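TSC1 N-terminal domain (Chaetomium thermophilum, PDB 7A0M) probably binds phosphoinositide lipids of the lysosome, which brings the TSC complex, a GTPase-activating assembly, to that membrane to regulate mTORC1. Local coordinates at residues L236-T242 against R276-W280; S241-N246 against D316-Y322. All blocks are in the same frame, centred on the assembly; numbering follows the deposited sequence.

How the contacts relate
Contact 1 (236-242 with 276-280) and contact 2 (241-246 with 316-322) lie side by side, their centres about 7 Å apart and both more than 20 Å from the centre of the chain. They share Ser-241 and Thr-242, where the turn after helix 228-238 becomes helix 242-255. The Thr-242 hydroxyl takes a bond from Trp-280 in the first and gives one to Gly-317 in the second. Val-245 joins them through packing: its CG1 lies 3.6 Å from Leu-277 CD2, and its CG2 3.5 Å from Asp-239 O. Together they tie three successive helices to the long loop before helix 323-333, within the Hamartin family region.

Contact 1. Residues L236-T242 against R276-W280; sequences LQKDEST and RLLFW
The guanidinium of Arg-276 lies between Gln-237 and Trp-280: Gln-237 O sits 3.1 Å above one face, and the indole of Trp-280 points its edge at the other, CZ3 3.8 Å above it. At the guanidinium edge, NH1 bonds to Leu-236 O at 2.5 Å, a length perhaps understated, and NH2 to Asp-239 O at 2.8 Å, with a weak third bond from NH1 to that oxygen. Both carbonyls are approached from above their planes. With CG anti to the backbone N (chi1 -176°) and an extended chain, Arg-276 carries its guanidinium to the turn after helix 228-238, and its several N-H groups suit a place where backbone carbonyls gather. Were it a leucine, the carbonyls of Leu-236 and Asp-239 would probably lose these donors and the turn would be held less firmly.

The Trp-280 ring presents its edge: NE1 donates to Thr-242 OG1 at 2.7 Å, close to the ring plane (155° at the hydrogen), while CH2 lies 3.7 Å from Asp-239 O. A tryptophan fits because one flat group lays its carbon edge along the turn's carbonyls and supplies an N-H. Leu-236 CD2 meets Leu-277 CD1 at 4.3 Å, and both leucines pack on Val-245. An arginine at the end of helix 267-278 thus binds carbonyls at and just past the end of helix 228-238, a contact consistent with the stacked helices of an alpha-solenoid.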
ATOM      1  N   LEU B 236       9.803 -12.920 -23.749  1.00 42.60           N
ATOM      2  CA  LEU B 236       9.022 -11.834 -23.164  1.00 52.28           C
ATOM      3  C   LEU B 236       9.279 -10.506 -23.867  1.00 54.21           C
ATOM      4  O   LEU B 236       8.412  -9.626 -23.863  1.00 46.19           O
ATOM      5  CB  LEU B 236       9.337 -11.719 -21.673  1.00 53.16           C
ATOM      6  CG  LEU B 236       8.781 -12.830 -20.780  1.00 50.45           C
ATOM      7  CD1 LEU B 236       9.545 -12.899 -19.470  1.00 43.66           C
ATOM      8  CD2 LEU B 236       7.300 -12.612 -20.519  1.00 60.23           C
ATOM      9  N   GLN B 237      10.457 -10.339 -24.470  1.00 57.96           N
ATOM     10  CA  GLN B 237      10.800  -9.089 -25.138  1.00 55.62           C
ATOM     11  C   GLN B 237      10.404  -9.062 -26.607  1.00 56.79           C
ATOM     12  O   GLN B 237      10.180  -7.976 -27.155  1.00 56.46           O
ATOM     13  CB  GLN B 237      12.304  -8.820 -25.037  1.00 59.09           C
ATOM     14  CG  GLN B 237      12.807  -8.473 -23.650  1.00 63.45           C
ATOM     15  CD  GLN B 237      14.294  -8.182 -23.645  1.00 71.24           C
ATOM     16  OE1 GLN B 237      15.054  -8.770 -22.877  1.00 74.96           O
ATOM     17  NE2 GLN B 237      14.718  -7.265 -24.506  1.00 68.56           N
ATOM     18  N   LYS B 238      10.314 -10.218 -27.260  1.00 48.43           N
ATOM     19  CA  LYS B 238      10.188 -10.254 -28.714  1.00 54.76           C
ATOM     20  C   LYS B 238       8.916 -10.917 -29.214  1.00 64.90           C
ATOM     21  O   LYS B 238       8.330 -10.438 -30.188  1.00 66.53           O
ATOM     22  CB  LYS B 238      11.397 -10.975 -29.329  1.00 57.77           C
ATOM     23  CG  LYS B 238      12.734 -10.318 -29.039  1.00 53.91           C
ATOM     24  CD  LYS B 238      13.879 -11.173 -29.552  1.00 55.71           C
ATOM     25  CE  LYS B 238      15.226 -10.546 -29.237  1.00 61.44           C
ATOM     26  NZ  LYS B 238      16.327 -11.212 -29.985  1.00 69.37           N
ATOM     27  N   ASP B 239       8.477 -12.011 -28.594  1.00 67.47           N
ATOM     28  CA  ASP B 239       7.295 -12.709 -29.081  1.00 66.65           C
ATOM     29  C   ASP B 239       6.075 -11.795 -29.039  1.00 58.03           C
ATOM     30  O   ASP B 239       5.947 -10.926 -28.172  1.00 47.30           O
ATOM     31  CB  ASP B 239       7.039 -13.975 -28.264  1.00 59.29           C
ATOM     32  CG  ASP B 239       8.012 -15.089 -28.599  1.00 65.56           C
ATOM     33  OD1 ASP B 239       8.567 -15.076 -29.718  1.00 68.64           O
ATOM     34  OD2 ASP B 239       8.215 -15.983 -27.752  1.00 60.46           O
ATOM     35  N   GLU B 240       5.168 -12.006 -29.990  1.00 64.78           N
ATOM     36  CA  GLU B 240       4.026 -11.128 -30.177  1.00 68.58           C
ATOM     37  C   GLU B 240       2.693 -11.810 -29.910  1.00 67.00           C
ATOM     38  O   GLU B 240       1.648 -11.162 -30.036  1.00 63.06           O
ATOM     39  CB  GLU B 240       4.040 -10.553 -31.601  1.00 66.36           C
ATOM     40  CG  GLU B 240       5.319  -9.796 -31.930  1.00 70.00           C
ATOM     41  CD  GLU B 240       5.362  -9.298 -33.360  1.00 73.22           C
ATOM     42  OE1 GLU B 240       4.425  -9.602 -34.128  1.00 78.38           O
ATOM     43  OE2 GLU B 240       6.339  -8.606 -33.717  1.00 71.09           O
ATOM     44  N   SER B 241       2.697 -13.089 -29.545  1.00 67.94           N
ATOM     45  CA  SER B 241       1.482 -13.787 -29.155  1.00 65.76           C
ATOM     46  C   SER B 241       1.207 -13.541 -27.677  1.00 56.90           C
ATOM     47  O   SER B 241       2.077 -13.773 -26.831  1.00 60.47           O
ATOM     48  CB  SER B 241       1.602 -15.287 -29.430  1.00 72.63           C
ATOM     49  OG  SER B 241       0.507 -15.995 -28.877  1.00 73.68           O
ATOM     50  N   THR B 242       0.001 -13.054 -27.373  1.00 60.65           N
ATOM     51  CA  THR B 242      -0.378 -12.831 -25.980  1.00 64.36           C
ATOM     52  C   THR B 242      -0.304 -14.125 -25.177  1.00 64.65           C
ATOM     53  O   THR B 242       0.081 -14.115 -24.002  1.00 60.47           O
ATOM     54  CB  THR B 242      -1.784 -12.235 -25.906  1.00 61.05           C
ATOM     55  OG1 THR B 242      -1.878 -11.118 -26.799  1.00 69.33           O
ATOM     56  CG2 THR B 242      -2.091 -11.769 -24.489  1.00 52.91           C
ATOM     57  N   ARG B 276       6.980  -3.135 -21.361  1.00 46.28           N
ATOM     58  CA  ARG B 276       6.449  -3.610 -22.635  1.00 45.21           C
ATOM     59  C   ARG B 276       5.073  -4.236 -22.453  1.00 51.47           C
ATOM     60  O   ARG B 276       4.138  -3.945 -23.208  1.00 61.27           O
ATOM     61  CB  ARG B 276       7.405  -4.618 -23.273  1.00 48.78           C
ATOM     62  CG  ARG B 276       6.942  -5.072 -24.649  1.00 45.63           C
ATOM     63  CD  ARG B 276       7.469  -6.447 -25.016  1.00 47.21           C
ATOM     64  NE  ARG B 276       7.113  -6.801 -26.388  1.00 55.51           N
ATOM     65  CZ  ARG B 276       7.058  -8.044 -26.852  1.00 56.30           C
ATOM     66  NH1 ARG B 276       7.326  -9.068 -26.053  1.00 60.16           N
ATOM     67  NH2 ARG B 276       6.724  -8.266 -28.116  1.00 54.62           N
ATOM     68  N   LEU B 277       4.934  -5.110 -21.454  1.00 52.84           N
ATOM     69  CA  LEU B 277       3.654  -5.769 -21.222  1.00 54.01           C
ATOM     70  C   LEU B 277       2.606  -4.791 -20.709  1.00 44.53           C
ATOM     71  O   LEU B 277       1.406  -5.005 -20.917  1.00 44.58           O
ATOM     72  CB  LEU B 277       3.832  -6.926 -20.239  1.00 51.39           C
ATOM     73  CG  LEU B 277       4.924  -7.936 -20.602  1.00 43.37           C
ATOM     74  CD1 LEU B 277       4.880  -9.152 -19.685  1.00 35.14           C
ATOM     75  CD2 LEU B 277       4.820  -8.349 -22.063  1.00 49.62           C
ATOM     76  N   LEU B 278       3.036  -3.720 -20.036  1.00 52.64           N
ATOM     77  CA  LEU B 278       2.097  -2.704 -19.575  1.00 56.63           C
ATOM     78  C   LEU B 278       1.393  -2.016 -20.740  1.00 56.48           C
ATOM     79  O   LEU B 278       0.250  -1.570 -20.597  1.00 58.55           O
ATOM     80  CB  LEU B 278       2.826  -1.680 -18.703  1.00 51.64           C
ATOM     81  CG  LEU B 278       1.965  -0.724 -17.878  1.00 47.86           C
ATOM     82  CD1 LEU B 278       1.123  -1.497 -16.872  1.00 43.29           C
ATOM     83  CD2 LEU B 278       2.840   0.300 -17.169  1.00 47.25           C
ATOM     84  N   PHE B 279       2.051  -1.924 -21.896  1.00 49.96           N
ATOM     85  CA  PHE B 279       1.484  -1.319 -23.097  1.00 62.62           C
ATOM     86  C   PHE B 279       1.193  -2.369 -24.164  1.00 61.60           C
ATOM     87  O   PHE B 279       1.399  -2.137 -25.357  1.00 68.30           O
ATOM     88  CB  PHE B 279       2.408  -0.245 -23.668  1.00 67.77           C
ATOM     89  CG  PHE B 279       2.394   1.044 -22.903  1.00 71.11           C
ATOM     90  CD1 PHE B 279       2.845   1.104 -21.596  1.00 77.16           C
ATOM     91  CD2 PHE B 279       1.915   2.200 -23.496  1.00 82.02           C
ATOM     92  CE1 PHE B 279       2.824   2.294 -20.900  1.00 85.48           C
ATOM     93  CE2 PHE B 279       1.893   3.391 -22.804  1.00 87.66           C
ATOM     94  CZ  PHE B 279       2.349   3.437 -21.504  1.00 86.66           C
ATOM     95  N   TRP B 280       0.720  -3.543 -23.741  1.00 74.92           N
ATOM     96  CA  TRP B 280       0.486  -4.631 -24.684  1.00 68.78           C
ATOM     97  C   TRP B 280      -0.583  -4.280 -25.712  1.00 70.07           C
ATOM     98  O   TRP B 280      -0.561  -4.807 -26.830  1.00 78.14           O
ATOM     99  CB  TRP B 280       0.093  -5.899 -23.927  1.00 67.56           C
ATOM    100  CG  TRP B 280       0.076  -7.118 -24.788  1.00 63.08           C
ATOM    101  CD1 TRP B 280      -1.022  -7.799 -25.223  1.00 64.70           C
ATOM    102  CD2 TRP B 280       1.213  -7.800 -25.328  1.00 59.92           C
ATOM    103  NE1 TRP B 280      -0.640  -8.866 -25.999  1.00 68.70           N
ATOM    104  CE2 TRP B 280       0.728  -8.888 -26.079  1.00 63.28           C
ATOM    105  CE3 TRP B 280       2.594  -7.597 -25.250  1.00 62.98           C
ATOM    106  CZ2 TRP B 280       1.574  -9.772 -26.745  1.00 54.91           C
ATOM    107  CZ3 TRP B 280       3.433  -8.475 -25.912  1.00 58.19           C
ATOM    108  CH2 TRP B 280       2.920  -9.548 -26.650  1.00 57.24           C
TER

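Contact 2. Residues S241-N246 against D316-Y322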
ATOM      1  N   SER B 241       2.697 -13.089 -29.545  1.00 67.94           N
ATOM      2  CA  SER B 241       1.482 -13.787 -29.155  1.00 65.76           C
ATOM      3  C   SER B 241       1.207 -13.541 -27.677  1.00 56.90           C
ATOM      4  O   SER B 241       2.077 -13.773 -26.831  1.00 60.47           O
ATOM      5  CB  SER B 241       1.602 -15.287 -29.430  1.00 72.63           C
ATOM      6  OG  SER B 241       0.507 -15.995 -28.877  1.00 73.68           O
ATOM      7  N   THR B 242       0.001 -13.054 -27.373  1.00 60.65           N
ATOM      8  CA  THR B 242      -0.378 -12.831 -25.980  1.00 64.36           C
ATOM      9  C   THR B 242      -0.304 -14.125 -25.177  1.00 64.65           C
ATOM     10  O   THR B 242       0.081 -14.115 -24.002  1.00 60.47           O
ATOM     11  CB  THR B 242      -1.784 -12.235 -25.906  1.00 61.05           C
ATOM     12  OG1 THR B 242      -1.878 -11.118 -26.799  1.00 69.33           O
ATOM     13  CG2 THR B 242      -2.091 -11.769 -24.489  1.00 52.91           C
ATOM     14  N   PHE B 243      -0.664 -15.249 -25.799  1.00 61.29           N
ATOM     15  CA  PHE B 243      -0.635 -16.531 -25.103  1.00 60.07           C
ATOM     16  C   PHE B 243       0.793 -16.959 -24.783  1.00 56.84           C
ATOM     17  O   PHE B 243       1.075 -17.421 -23.671  1.00 50.79           O
ATOM     18  CB  PHE B 243      -1.342 -17.592 -25.946  1.00 67.27           C
ATOM     19  CG  PHE B 243      -1.499 -18.915 -25.255  1.00 73.62           C
ATOM     20  CD1 PHE B 243      -2.524 -19.122 -24.349  1.00 72.87           C
ATOM     21  CD2 PHE B 243      -0.631 -19.960 -25.528  1.00 74.29           C
ATOM     22  CE1 PHE B 243      -2.673 -20.342 -23.715  1.00 69.51           C
ATOM     23  CE2 PHE B 243      -0.776 -21.181 -24.900  1.00 73.59           C
ATOM     24  CZ  PHE B 243      -1.797 -21.373 -23.991  1.00 68.39           C
ATOM     25  N   THR B 244       1.707 -16.818 -25.747  1.00 60.88           N
ATOM     26  CA  THR B 244       3.087 -17.241 -25.533  1.00 53.03           C
ATOM     27  C   THR B 244       3.754 -16.411 -24.442  1.00 57.25           C
ATOM     28  O   THR B 244       4.387 -16.955 -23.530  1.00 55.38           O
ATOM     29  CB  THR B 244       3.876 -17.138 -26.839  1.00 50.01           C
ATOM     30  OG1 THR B 244       3.184 -17.847 -27.874  1.00 44.04           O
ATOM     31  CG2 THR B 244       5.266 -17.732 -26.668  1.00 46.71           C
ATOM     32  N   VAL B 245       3.629 -15.084 -24.529  1.00 58.59           N
ATOM     33  CA  VAL B 245       4.270 -14.203 -23.555  1.00 50.07           C
ATOM     34  C   VAL B 245       3.710 -14.448 -22.159  1.00 50.82           C
ATOM     35  O   VAL B 245       4.442 -14.397 -21.162  1.00 52.82           O
ATOM     36  CB  VAL B 245       4.105 -12.733 -23.986  1.00 50.20           C
ATOM     37  CG1 VAL B 245       4.678 -11.803 -22.937  1.00 50.22           C
ATOM     38  CG2 VAL B 245       4.773 -12.500 -25.332  1.00 46.82           C
ATOM     39  N   ASN B 246       2.407 -14.725 -22.063  1.00 50.72           N
ATOM     40  CA  ASN B 246       1.807 -14.993 -20.759  1.00 50.69           C
ATOM     41  C   ASN B 246       2.353 -16.279 -20.151  1.00 54.33           C
ATOM     42  O   ASN B 246       2.599 -16.342 -18.940  1.00 60.16           O
ATOM     43  CB  ASN B 246       0.286 -15.063 -20.884  1.00 54.67           C
ATOM     44  CG  ASN B 246      -0.406 -15.125 -19.537  1.00 59.91           C
ATOM     45  OD1 ASN B 246      -0.381 -14.163 -18.770  1.00 67.57           O
ATOM     46  ND2 ASN B 246      -1.031 -16.259 -19.244  1.00 62.56           N
ATOM     47  N   ASP B 316      -5.534 -14.714 -29.212  1.00 88.77           N
ATOM     48  CA  ASP B 316      -4.719 -13.793 -28.429  1.00 85.61           C
ATOM     49  C   ASP B 316      -5.490 -12.523 -28.088  1.00 84.85           C
ATOM     50  O   ASP B 316      -6.040 -11.859 -28.972  1.00 86.33           O
ATOM     51  CB  ASP B 316      -3.430 -13.442 -29.179  1.00 78.63           C
ATOM     52  CG  ASP B 316      -2.402 -14.547 -29.122  1.00 73.70           C
ATOM     53  OD1 ASP B 316      -2.450 -15.363 -28.179  1.00 69.34           O
ATOM     54  OD2 ASP B 316      -1.558 -14.614 -30.039  1.00 76.57           O
ATOM     55  N   GLY B 317      -5.522 -12.190 -26.798  1.00 81.67           N
ATOM     56  CA  GLY B 317      -6.172 -10.991 -26.321  1.00 79.82           C
ATOM     57  C   GLY B 317      -5.284  -9.759 -26.397  1.00 80.30           C
ATOM     58  O   GLY B 317      -4.189  -9.770 -26.963  1.00 78.61           O
ATOM     59  N   HIS B 318      -5.783  -8.673 -25.807  1.00 81.64           N
ATOM     60  CA  HIS B 318      -5.124  -7.372 -25.833  1.00 86.55           C
ATOM     61  C   HIS B 318      -4.386  -7.039 -24.543  1.00 77.12           C
ATOM     62  O   HIS B 318      -3.782  -5.966 -24.453  1.00 78.57           O
ATOM     63  CB  HIS B 318      -6.151  -6.278 -26.145  1.00101.93           C
ATOM     64  CG  HIS B 318      -6.832  -6.456 -27.466  1.00122.08           C
ATOM     65  ND1 HIS B 318      -6.133  -6.633 -28.641  1.00126.98           N
ATOM     66  CD2 HIS B 318      -8.144  -6.501 -27.799  1.00127.49           C
ATOM     67  CE1 HIS B 318      -6.983  -6.769 -29.642  1.00129.96           C
ATOM     68  NE2 HIS B 318      -8.210  -6.693 -29.158  1.00130.52           N
ATOM     69  N   SER B 319      -4.419  -7.921 -23.546  1.00 70.07           N
ATOM     70  CA  SER B 319      -3.711  -7.687 -22.298  1.00 67.36           C
ATOM     71  C   SER B 319      -3.135  -8.995 -21.776  1.00 58.88           C
ATOM     72  O   SER B 319      -3.689 -10.073 -22.007  1.00 67.86           O
ATOM     73  CB  SER B 319      -4.628  -7.058 -21.240  1.00 60.82           C
ATOM     74  OG  SER B 319      -5.670  -7.945 -20.871  1.00 66.06           O
ATOM     75  N   VAL B 320      -2.015  -8.888 -21.069  1.00 54.39           N
ATOM     76  CA  VAL B 320      -1.325 -10.044 -20.507  1.00 50.43           C
ATOM     77  C   VAL B 320      -1.953 -10.356 -19.151  1.00 53.31           C
ATOM     78  O   VAL B 320      -1.861  -9.522 -18.236  1.00 51.49           O
ATOM     79  CB  VAL B 320       0.180  -9.787 -20.369  1.00 55.58           C
ATOM     80  CG1 VAL B 320       0.887 -11.036 -19.865  1.00 55.66           C
ATOM     81  CG2 VAL B 320       0.762  -9.334 -21.701  1.00 48.76           C
ATOM     82  N   PRO B 321      -2.595 -11.517 -18.982  1.00 60.66           N
ATOM     83  CA  PRO B 321      -3.314 -11.779 -17.721  1.00 55.83           C
ATOM     84  C   PRO B 321      -2.425 -11.805 -16.488  1.00 49.91           C
ATOM     85  O   PRO B 321      -2.853 -11.357 -15.417  1.00 55.26           O
ATOM     86  CB  PRO B 321      -3.965 -13.146 -17.975  1.00 56.34           C
ATOM     87  CG  PRO B 321      -4.066 -13.253 -19.460  1.00 61.78           C
ATOM     88  CD  PRO B 321      -2.852 -12.552 -19.996  1.00 63.10           C
ATOM     89  N   TYR B 322      -1.203 -12.320 -16.599  1.00 41.52           N
ATOM     90  CA  TYR B 322      -0.334 -12.502 -15.444  1.00 36.43           C
ATOM     91  C   TYR B 322       0.504 -11.271 -15.123  1.00 42.12           C
ATOM     92  O   TYR B 322       1.386 -11.346 -14.259  1.00 42.23           O
ATOM     93  CB  TYR B 322       0.579 -13.712 -15.658  1.00 43.46           C
ATOM     94  CG  TYR B 322       0.747 -14.574 -14.427  1.00 52.18           C
ATOM     95  CD1 TYR B 322      -0.322 -15.293 -13.910  1.00 59.48           C
ATOM     96  CD2 TYR B 322       1.975 -14.675 -13.786  1.00 53.72           C
ATOM     97  CE1 TYR B 322      -0.178 -16.083 -12.785  1.00 65.91           C
ATOM     98  CE2 TYR B 322       2.130 -15.464 -12.660  1.00 57.61           C
ATOM     99  CZ  TYR B 322       1.051 -16.165 -12.165  1.00 57.60           C
ATOM    100  OH  TYR B 322       1.200 -16.952 -11.047  1.00 63.35           O
TER
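Asp-316 holds the start of helix 242-255 with both carboxylate oxygens. Ser-241 OG donates to its OD2 at 2.7 Å, on the syn side but tilted 24° from the carboxylate plane, and Phe-243 N donates to OD1 at 3.0 Å from above that plane. Ser-241, the N-cap, has OG anti to its own N (chi1 171°), which brings the hydroxyl to both Asp-316 and the first helix N-H groups; while it donates to the aspartate, the oxygen also accepts weak capping bonds from the backbone N of Phe-243 and Thr-244. A negative carboxylate suits this place, since the helix N-terminus would probably stabilise its charge, and Asp-312 N is a further donor to OD2. Next to it, Thr-242 OG1 gives a 2.7 Å bond to Gly-317 O.

One turn on, Asn-246 OD1 accepts from Tyr-322 N at 3.0 Å, in the carbonyl plane and nearly in line with the C=O (160°). An asparagine fits because its short side chain brings an amide oxygen to the backbone N of the N-cap residue of helix 323-333. Carbon also lies against this oxygen, Pro-321 CD at 3.2 Å and Val-320 CG1 at 3.5 Å. Between the two polar ends, the Thr-242 methyl CG2 rests 3.4 Å from Ser-319 O, so the threonine uses both its branches against the loop.

The loop therefore follows the first turn of helix 242-255 and leads into helix 323-333: Val-320 and Tyr-322 pack on Leu-249 further along, while Phe-243 and Thr-244 touch helix 199-214.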